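PDB 6JYZ: putative secreted endoglycosylceramidase from Rhodococcus hoagii, which acts as an endogalactosylceramidase of glycoside hydrolase family 5, probably cleaving the O-glycosidic bond that joins sugar to ceramide. Local coordinates for residues 125-130 with 171-176; 331-336 with 381-386; 362-365 with 369-372. All blocks are in the same frame, centred on the assembly; numbering follows the deposited sequence.

Contact 1: 125-130 with 171-176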
loop_
_atom_site.group_PDB
_atom_site.type_symbol
_atom_site.label_atom_id
_atom_site.label_comp_id
_atom_site.label_asym_id
_atom_site.label_seq_id
_atom_site.Cartn_x
_atom_site.Cartn_y
_atom_site.Cartn_z
ATOM N N HIS A 125 -2.328 7.656 -4.683
ATOM C CA HIS A 125 -3.479 7.200 -3.927
ATOM C C HIS A 125 -4.704 7.995 -4.300
ATOM O O HIS A 125 -4.676 9.186 -4.618
ATOM C CB HIS A 125 -3.213 7.346 -2.424
ATOM C CG HIS A 125 -4.023 6.380 -1.589
ATOM N ND1 HIS A 125 -5.218 6.604 -0.931
ATOM C CD2 HIS A 125 -3.680 5.076 -1.426
ATOM C CE1 HIS A 125 -5.540 5.383 -0.365
ATOM N NE2 HIS A 125 -4.635 4.499 -0.661
ATOM N N GLN A 126 -5.871 7.382 -4.169
ATOM C CA GLN A 126 -7.169 8.063 -4.337
ATOM C C GLN A 126 -8.196 7.206 -3.618
ATOM O O GLN A 126 -8.028 5.983 -3.507
ATOM C CB GLN A 126 -7.533 8.227 -5.824
ATOM C CG GLN A 126 -7.761 6.915 -6.590
ATOM C CD GLN A 126 -9.097 6.252 -6.370
ATOM O OE1 GLN A 126 -9.221 4.968 -6.468
ATOM N NE2 GLN A 126 -10.098 6.988 -6.116
ATOM N N ASP A 127 -9.254 7.846 -3.165
ATOM C CA ASP A 127 -10.483 7.116 -2.833
ATOM C C ASP A 127 -11.611 7.886 -3.481
ATOM O O ASP A 127 -11.641 9.116 -3.396
ATOM C CB ASP A 127 -10.777 7.098 -1.316
ATOM C CG ASP A 127 -9.642 6.519 -0.512
ATOM O OD1 ASP A 127 -9.530 5.274 -0.463
ATOM O OD2 ASP A 127 -8.862 7.298 0.080
ATOM N N ALA A 128 -12.550 7.182 -4.130
ATOM C CA ALA A 128 -13.697 7.873 -4.707
ATOM C C ALA A 128 -13.259 9.057 -5.565
ATOM O O ALA A 128 -13.851 10.133 -5.524
ATOM C CB ALA A 128 -14.723 8.295 -3.653
ATOM N N TRP A 129 -12.194 8.797 -6.357
ATOM C CA TRP A 129 -11.669 9.762 -7.347
ATOM C C TRP A 129 -10.878 10.937 -6.746
ATOM O O TRP A 129 -9.739 11.145 -7.209
ATOM C CB TRP A 129 -12.760 10.274 -8.324
ATOM C CG TRP A 129 -12.164 11.240 -9.324
ATOM C CD1 TRP A 129 -12.300 12.606 -9.262
ATOM C CD2 TRP A 129 -11.294 10.930 -10.421
ATOM N NE1 TRP A 129 -11.590 13.138 -10.322
ATOM C CE2 TRP A 129 -10.929 12.159 -11.026
ATOM C CE3 TRP A 129 -10.769 9.739 -10.948
ATOM C CZ2 TRP A 129 -10.040 12.209 -12.101
ATOM C CZ3 TRP A 129 -9.882 9.812 -12.007
ATOM C CH2 TRP A 129 -9.514 11.052 -12.552
ATOM N N GLY A 130 -11.447 11.728 -5.851
ATOM C CA GLY A 130 -10.673 12.858 -5.352
ATOM C C GLY A 130 -11.383 13.663 -4.310
ATOM O O GLY A 130 -12.474 13.328 -3.848
ATOM N N GLY A 171 -24.255 4.956 1.220
ATOM C CA GLY A 171 -23.098 5.577 1.861
ATOM C C GLY A 171 -21.783 5.018 1.315
ATOM O O GLY A 171 -20.731 5.473 1.774
ATOM N N GLN A 172 -21.791 4.119 0.362
ATOM C CA GLN A 172 -20.527 3.609 -0.168
ATOM C C GLN A 172 -19.904 4.649 -1.097
ATOM O O GLN A 172 -20.495 5.073 -2.093
ATOM C CB GLN A 172 -20.825 2.342 -0.987
ATOM C CG GLN A 172 -19.529 1.701 -1.483
ATOM C CD GLN A 172 -19.649 0.695 -2.597
ATOM O OE1 GLN A 172 -20.712 0.123 -2.829
ATOM N NE2 GLN A 172 -18.544 0.516 -3.328
ATOM N N ARG A 173 -18.675 5.084 -0.769
ATOM C CA ARG A 173 -18.093 6.242 -1.457
ATOM C C ARG A 173 -17.963 6.066 -2.962
ATOM O O ARG A 173 -18.134 7.030 -3.734
ATOM C CB ARG A 173 -16.748 6.577 -0.794
ATOM C CG ARG A 173 -15.672 5.512 -0.996
ATOM C CD ARG A 173 -14.440 5.749 -0.141
ATOM N NE ARG A 173 -13.524 4.628 -0.281
ATOM C CZ ARG A 173 -12.574 4.312 0.582
ATOM N NH1 ARG A 173 -12.317 5.183 1.559
ATOM N NH2 ARG A 173 -11.871 3.201 0.423
ATOM N N GLU A 174 -17.702 4.843 -3.408
ATOM C CA GLU A 174 -17.534 4.591 -4.833
ATOM C C GLU A 174 -18.866 4.506 -5.582
ATOM O O GLU A 174 -18.837 4.651 -6.809
ATOM C CB GLU A 174 -16.811 3.268 -5.091
ATOM C CG GLU A 174 -15.387 3.189 -4.567
ATOM C CD GLU A 174 -15.266 2.874 -3.116
ATOM O OE1 GLU A 174 -16.269 2.525 -2.444
ATOM O OE2 GLU A 174 -14.079 2.957 -2.628
ATOM N N ALA A 175 -19.967 4.369 -4.859
ATOM C CA ALA A 175 -21.249 4.138 -5.528
ATOM C C ALA A 175 -22.000 5.436 -5.808
ATOM O O ALA A 175 -23.193 5.538 -5.572
ATOM C CB ALA A 175 -22.075 3.201 -4.624
ATOM N N SER A 176 -21.287 6.426 -6.334
ATOM C CA SER A 176 -21.832 7.712 -6.677
ATOM C C SER A 176 -21.724 7.866 -8.169
ATOM O O SER A 176 -20.666 7.606 -8.792
ATOM C CB SER A 176 -20.990 8.674 -5.884
ATOM O OG SER A 176 -20.620 9.782 -6.604
HETATM O O HOH W 1 -12.160 4.215 -4.292
#

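Contact 2: 331-336 with 381-386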
loop_
_atom_site.group_PDB
_atom_site.type_symbol
_atom_site.label_atom_id
_atom_site.label_comp_id
_atom_site.label_asym_id
_atom_site.label_seq_id
_atom_site.Cartn_x
_atom_site.Cartn_y
_atom_site.Cartn_z
ATOM N N GLY A 331 -6.116 -5.273 6.387
ATOM C CA GLY A 331 -6.255 -4.802 7.770
ATOM C C GLY A 331 -7.622 -5.161 8.308
ATOM O O GLY A 331 -8.539 -5.490 7.555
ATOM N N TRP A 332 -7.696 -5.118 9.646
ATOM C CA TRP A 332 -8.955 -5.285 10.387
ATOM C C TRP A 332 -9.204 -4.018 11.167
ATOM O O TRP A 332 -8.269 -3.341 11.601
ATOM C CB TRP A 332 -8.919 -6.528 11.312
ATOM C CG TRP A 332 -9.370 -7.738 10.538
ATOM C CD1 TRP A 332 -10.627 -8.293 10.567
ATOM C CD2 TRP A 332 -8.624 -8.534 9.587
ATOM N NE1 TRP A 332 -10.693 -9.350 9.694
ATOM C CE2 TRP A 332 -9.483 -9.515 9.074
ATOM C CE3 TRP A 332 -7.301 -8.546 9.095
ATOM C CZ2 TRP A 332 -9.130 -10.447 8.097
ATOM C CZ3 TRP A 332 -6.920 -9.492 8.163
ATOM C CH2 TRP A 332 -7.816 -10.423 7.660
ATOM N N PHE A 333 -10.496 -3.689 11.332
ATOM C CA PHE A 333 -10.890 -2.337 11.750
ATOM C C PHE A 333 -11.771 -2.323 13.004
ATOM O O PHE A 333 -12.158 -1.226 13.424
ATOM C CB PHE A 333 -11.592 -1.622 10.574
ATOM C CG PHE A 333 -10.699 -1.620 9.342
ATOM C CD1 PHE A 333 -9.572 -0.809 9.324
ATOM C CD2 PHE A 333 -10.979 -2.480 8.267
ATOM C CE1 PHE A 333 -8.674 -0.887 8.251
ATOM C CE2 PHE A 333 -10.108 -2.485 7.164
ATOM C CZ PHE A 333 -8.982 -1.679 7.170
ATOM N N GLY A 334 -12.080 -3.499 13.520
ATOM C CA GLY A 334 -12.951 -3.587 14.711
ATOM C C GLY A 334 -12.115 -3.842 15.962
ATOM O O GLY A 334 -10.982 -3.418 16.122
ATOM N N ASP A 335 -12.775 -4.554 16.886
ATOM C CA ASP A 335 -12.200 -4.788 18.209
ATOM C C ASP A 335 -11.088 -5.836 18.114
ATOM O O ASP A 335 -11.359 -6.965 17.698
ATOM C CB ASP A 335 -13.302 -5.340 19.127
ATOM C CG ASP A 335 -12.887 -5.613 20.555
ATOM O OD1 ASP A 335 -11.682 -5.473 20.919
ATOM O OD2 ASP A 335 -13.864 -5.761 21.338
ATOM N N PRO A 336 -9.839 -5.551 18.505
ATOM C CA PRO A 336 -8.781 -6.554 18.474
ATOM C C PRO A 336 -9.049 -7.782 19.332
ATOM O O PRO A 336 -8.563 -8.871 19.058
ATOM C CB PRO A 336 -7.492 -5.789 18.914
ATOM C CG PRO A 336 -8.013 -4.544 19.624
ATOM C CD PRO A 336 -9.342 -4.240 18.993
ATOM N N GLN A 381 -9.310 7.305 16.800
ATOM C CA GLN A 381 -9.156 6.728 15.459
ATOM C C GLN A 381 -7.867 5.957 15.384
ATOM O O GLN A 381 -6.888 6.287 16.029
ATOM C CB GLN A 381 -8.895 7.856 14.467
ATOM C CG GLN A 381 -9.951 8.949 14.423
ATOM C CD GLN A 381 -11.232 8.362 13.944
ATOM O OE1 GLN A 381 -11.306 7.556 12.999
ATOM N NE2 GLN A 381 -12.308 8.742 14.606
ATOM N N GLY A 382 -7.900 4.950 14.500
ATOM C CA GLY A 382 -6.676 4.210 14.176
ATOM C C GLY A 382 -6.803 2.761 14.629
ATOM O O GLY A 382 -7.382 2.429 15.663
ATOM N N ASN A 383 -6.241 1.847 13.807
ATOM C CA ASN A 383 -6.157 0.433 14.172
ATOM C C ASN A 383 -4.734 -0.007 14.479
ATOM O O ASN A 383 -4.532 -1.201 14.706
ATOM C CB ASN A 383 -6.779 -0.495 13.092
ATOM C CG ASN A 383 -6.057 -0.322 11.751
ATOM O OD1 ASN A 383 -5.112 0.470 11.606
ATOM N ND2 ASN A 383 -6.517 -1.102 10.796
ATOM N N LEU A 384 -3.799 0.935 14.584
ATOM C CA LEU A 384 -2.426 0.594 14.903
ATOM C C LEU A 384 -1.953 1.652 15.866
ATOM O O LEU A 384 -1.687 1.311 17.028
ATOM C CB LEU A 384 -1.566 0.455 13.633
ATOM C CG LEU A 384 -0.090 0.163 13.904
ATOM C CD1 LEU A 384 0.132 -1.025 14.863
ATOM C CD2 LEU A 384 0.680 -0.080 12.602
ATOM N N ASN A 385 -1.704 2.871 15.439
ATOM C CA ASN A 385 -1.507 3.986 16.375
ATOM C C ASN A 385 -2.849 4.593 16.681
ATOM O O ASN A 385 -3.593 4.933 15.773
ATOM C CB ASN A 385 -0.606 5.021 15.739
ATOM C CG ASN A 385 0.770 4.430 15.583
ATOM O OD1 ASN A 385 1.524 4.283 16.575
ATOM N ND2 ASN A 385 1.148 4.003 14.374
ATOM N N ARG A 386 -3.164 4.695 17.967
ATOM C CA ARG A 386 -4.401 5.254 18.426
ATOM C C ARG A 386 -4.224 6.753 18.638
ATOM O O ARG A 386 -3.211 7.220 19.202
ATOM C CB ARG A 386 -4.585 4.670 19.828
ATOM C CG ARG A 386 -5.884 5.165 20.469
ATOM C CD ARG A 386 -6.058 4.660 21.912
ATOM N NE ARG A 386 -6.189 3.191 21.888
ATOM C CZ ARG A 386 -5.246 2.299 22.247
ATOM N NH1 ARG A 386 -4.068 2.696 22.695
ATOM N NH2 ARG A 386 -5.537 1.018 22.226
#

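Contact 3: 362-365 with 369-372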
loop_
_atom_site.group_PDB
_atom_site.type_symbol
_atom_site.label_atom_id
_atom_site.label_comp_id
_atom_site.label_asym_id
_atom_site.label_seq_id
_atom_site.Cartn_x
_atom_site.Cartn_y
_atom_site.Cartn_z
ATOM N N TRP A 362 -0.999 3.190 9.234
ATOM C CA TRP A 362 -0.168 3.707 10.321
ATOM C C TRP A 362 -0.945 4.645 11.201
ATOM O O TRP A 362 -0.937 4.481 12.449
ATOM C CB TRP A 362 1.054 4.366 9.701
ATOM C CG TRP A 362 2.000 4.930 10.720
ATOM C CD1 TRP A 362 2.286 6.236 10.924
ATOM C CD2 TRP A 362 2.796 4.152 11.596
ATOM N NE1 TRP A 362 3.180 6.333 11.968
ATOM C CE2 TRP A 362 3.518 5.077 12.370
ATOM C CE3 TRP A 362 2.946 2.778 11.826
ATOM C CZ2 TRP A 362 4.371 4.663 13.407
ATOM C CZ3 TRP A 362 3.780 2.356 12.866
ATOM C CH2 TRP A 362 4.467 3.310 13.629
ATOM N N THR A 363 -1.542 5.699 10.623
ATOM C CA THR A 363 -2.323 6.661 11.428
ATOM C C THR A 363 -3.540 7.098 10.640
ATOM O O THR A 363 -3.480 7.285 9.398
ATOM C CB THR A 363 -1.541 7.956 11.779
ATOM O OG1 THR A 363 -0.913 8.491 10.633
ATOM C CG2 THR A 363 -0.451 7.718 12.822
ATOM N N GLN A 364 -4.630 7.369 11.328
ATOM C CA GLN A 364 -5.815 8.033 10.778
ATOM C C GLN A 364 -6.131 9.192 11.722
ATOM O O GLN A 364 -6.308 8.937 12.918
ATOM C CB GLN A 364 -6.943 7.029 10.684
ATOM C CG GLN A 364 -8.196 7.700 10.108
ATOM C CD GLN A 364 -9.221 6.686 9.714
ATOM O OE1 GLN A 364 -10.230 6.496 10.415
ATOM N NE2 GLN A 364 -8.995 6.060 8.571
ATOM N N ALA A 365 -6.266 10.402 11.179
ATOM C CA ALA A 365 -6.526 11.591 11.988
ATOM C C ALA A 365 -8.015 11.801 12.163
ATOM O O ALA A 365 -8.894 11.188 11.578
ATOM C CB ALA A 365 -6.002 12.766 11.232
ATOM N N PRO A 369 -11.598 11.777 6.097
ATOM C CA PRO A 369 -12.945 11.523 5.601
ATOM C C PRO A 369 -13.571 10.237 6.090
ATOM O O PRO A 369 -14.765 10.152 6.254
ATOM C CB PRO A 369 -12.827 11.483 4.086
ATOM C CG PRO A 369 -11.315 11.357 3.881
ATOM C CD PRO A 369 -10.605 12.063 5.061
ATOM N N HIS A 370 -12.752 9.222 6.379
ATOM C CA HIS A 370 -13.287 7.981 6.902
ATOM C C HIS A 370 -14.014 8.254 8.209
ATOM O O HIS A 370 -15.039 7.654 8.492
ATOM C CB HIS A 370 -12.177 6.885 7.105
ATOM C CG HIS A 370 -11.423 6.366 5.894
ATOM N ND1 HIS A 370 -10.364 7.036 5.277
ATOM C CD2 HIS A 370 -11.691 5.266 5.101
ATOM C CE1 HIS A 370 -9.932 6.302 4.226
ATOM N NE2 HIS A 370 -10.754 5.245 4.126
ATOM N N ALA A 371 -13.456 9.134 9.073
ATOM C CA ALA A 371 -14.068 9.509 10.347
ATOM C C ALA A 371 -15.268 10.412 10.122
ATOM O O ALA A 371 -16.277 10.299 10.829
ATOM C CB ALA A 371 -13.039 10.207 11.261
ATOM N N VAL A 372 -15.166 11.338 9.168
ATOM C CA VAL A 372 -16.267 12.266 8.885
ATOM C C VAL A 372 -17.476 11.473 8.391
ATOM O O VAL A 372 -18.616 11.765 8.817
ATOM C CB VAL A 372 -15.854 13.314 7.836
ATOM C CG1 VAL A 372 -17.116 14.113 7.360
ATOM C CG2 VAL A 372 -14.818 14.260 8.407
#

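Contact 1: 125-130 with 171-176
Asp127, Arg173 and Glu174 form a salt-bridge network that ties the start of a long barrel loop to its end. Asp127 OD1 lies 3.3 Å from Arg173 NH2, but it sits over one face of the guanidinium, offset toward the rim. No N-H points at it, so this salt bridge rests on charge alone. The carboxylate and guanidinium planes are 30° apart. Glu174 takes the directed bond. Arg173 NE reaches Glu174 OE2 at 2.9 Å and 172°, within the guanidinium plane but from above the carboxylate plane. The other oxygen, Glu174 OE1, is 3.2 Å from its donor, Gln172 NE2.

The family 5 fold is a (beta/alpha)8 barrel. Both segments belong to the loop that leaves strand 119-124 and runs to helix 177-187, on the rim that carries the active site in such barrels. At its start, His125 bonds to Asp152 and weakly to Glu329.

Arg173 CG stands between the backbone N and the carbonyl carbon (chi1 67°), and the chain then runs extended to NE, which carries the guanidinium across to Asp127. Trp151 makes a cation-pi contact with the same group. Ala128 packs on the base of this arm: its CB is 3.9 Å from Arg173 CB and 3.6 Å from Arg173 O. A water bridges the segments, accepting from Ala128 N at 3.0 Å and lying 2.8 Å from Glu174 OE2.

Contact 2: 331-336 with 381-386
The Phe333 ring and the Asn383 amide run alongside each other, their planes only 13° apart. The amide nitrogen does the touching: Asn383 ND2 is 3.3 Å from Phe333 CE1. The same nitrogen makes the hydrogen bond between the segments, to Trp332 O at 3.0 Å and 159°. Trp332 O lies close to the amide plane, but the nitrogen stands above the plane of the carbonyl. Asn383 CB also rests 3.5 Å from Trp332 O. A chi1 of 60° places Asn383 CG over the backbone, flanked by N and C, and aims the amide at the 331-336 loop. Behind the Phe333 ring lies the backbone of Gly331, whose C is over one face. A side chain at Gly331 would be crowded by that ring.

The amide of Asn383 is held at both ends. ND2 also bonds to Trp360 O, while OD1 is gripped by Trp359 NE1 and Ser361 N. Without the amide, as with an alanine here, Trp332 O and Trp360 O would probably lose their donor, and Trp359 NE1 and Ser361 N their acceptor.

The contact therefore pins two loops to the end of strand 356-359. The 331-336 loop leads from strand 326-330 into helix 336-353, against which the Trp332 indole packs. Leu384, just before strand 385-387, packs on helix 399-405, which Trp332 also reaches.

Contact 3: 362-365 with 369-372
Ala365 and Ala371 have the nearest CA atoms, 8.0 Å apart, where the loop after strand 356-359 leads into helix 369-374. Their contact is loose: Ala365 O is 4.3 Å from Ala371 CB. Cys366, in the short link between the segments, forms a disulfide with Cys389.

Gln364 and His370 carry the rest. With CG anti to the backbone N (chi1 -180°) and the chain extended beyond, the Gln364 amide reaches the first turn of the helix. There it comes up beside the base of the His370 side chain, with Gln364 CD 3.9 Å from His370 CB. The two side chains cross at about a right angle. Even so, their flat groups are almost parallel, with amide and ring planes 14° apart. The backbone points CB of His370 toward Gln364; CG beside the backbone N (chi1 -63°) sets the ring next to the amide. His370 ND1 bonds to Asp368 OD1, just before the helix, and Trp151 meets the ring edge-to-face. The His370 side chain also touches Arg173. Ala371, whose CB is directed toward the loop as well, packs on Gln381.

No directed bond between Gln364 and His370 is established; the contact is chiefly van der Waals packing of the amide beside CB and the ring. Such packing rests on fit rather than on a matched donor and acceptor. The directed bond that should fix the imidazole's rotation comes from Asp368.

How the contacts relate
Contact 1 comes first along the chain and lies wholly within the loop between strand 119-124 and helix 177-187. Contact 2 opens after strand 326-330, and contact 3 falls between its two segments. Contacts 2 and 3 have centres 11 Å apart and touch: Asn385 ND2 probably bonds to Trp362 O at 2.9 Å, and Leu384 packs on the Trp362 ring. Contacts 1 and 3 are 15 Å apart between centres and meet where Arg173 packs on His370. Contacts 1 and 2, 21 Å apart between centres, do not touch. Contact 3 thus touches both others: His370 of helix 369-374 meets contact 1, and Trp362, with Ala371 of the helix, meets contact 2.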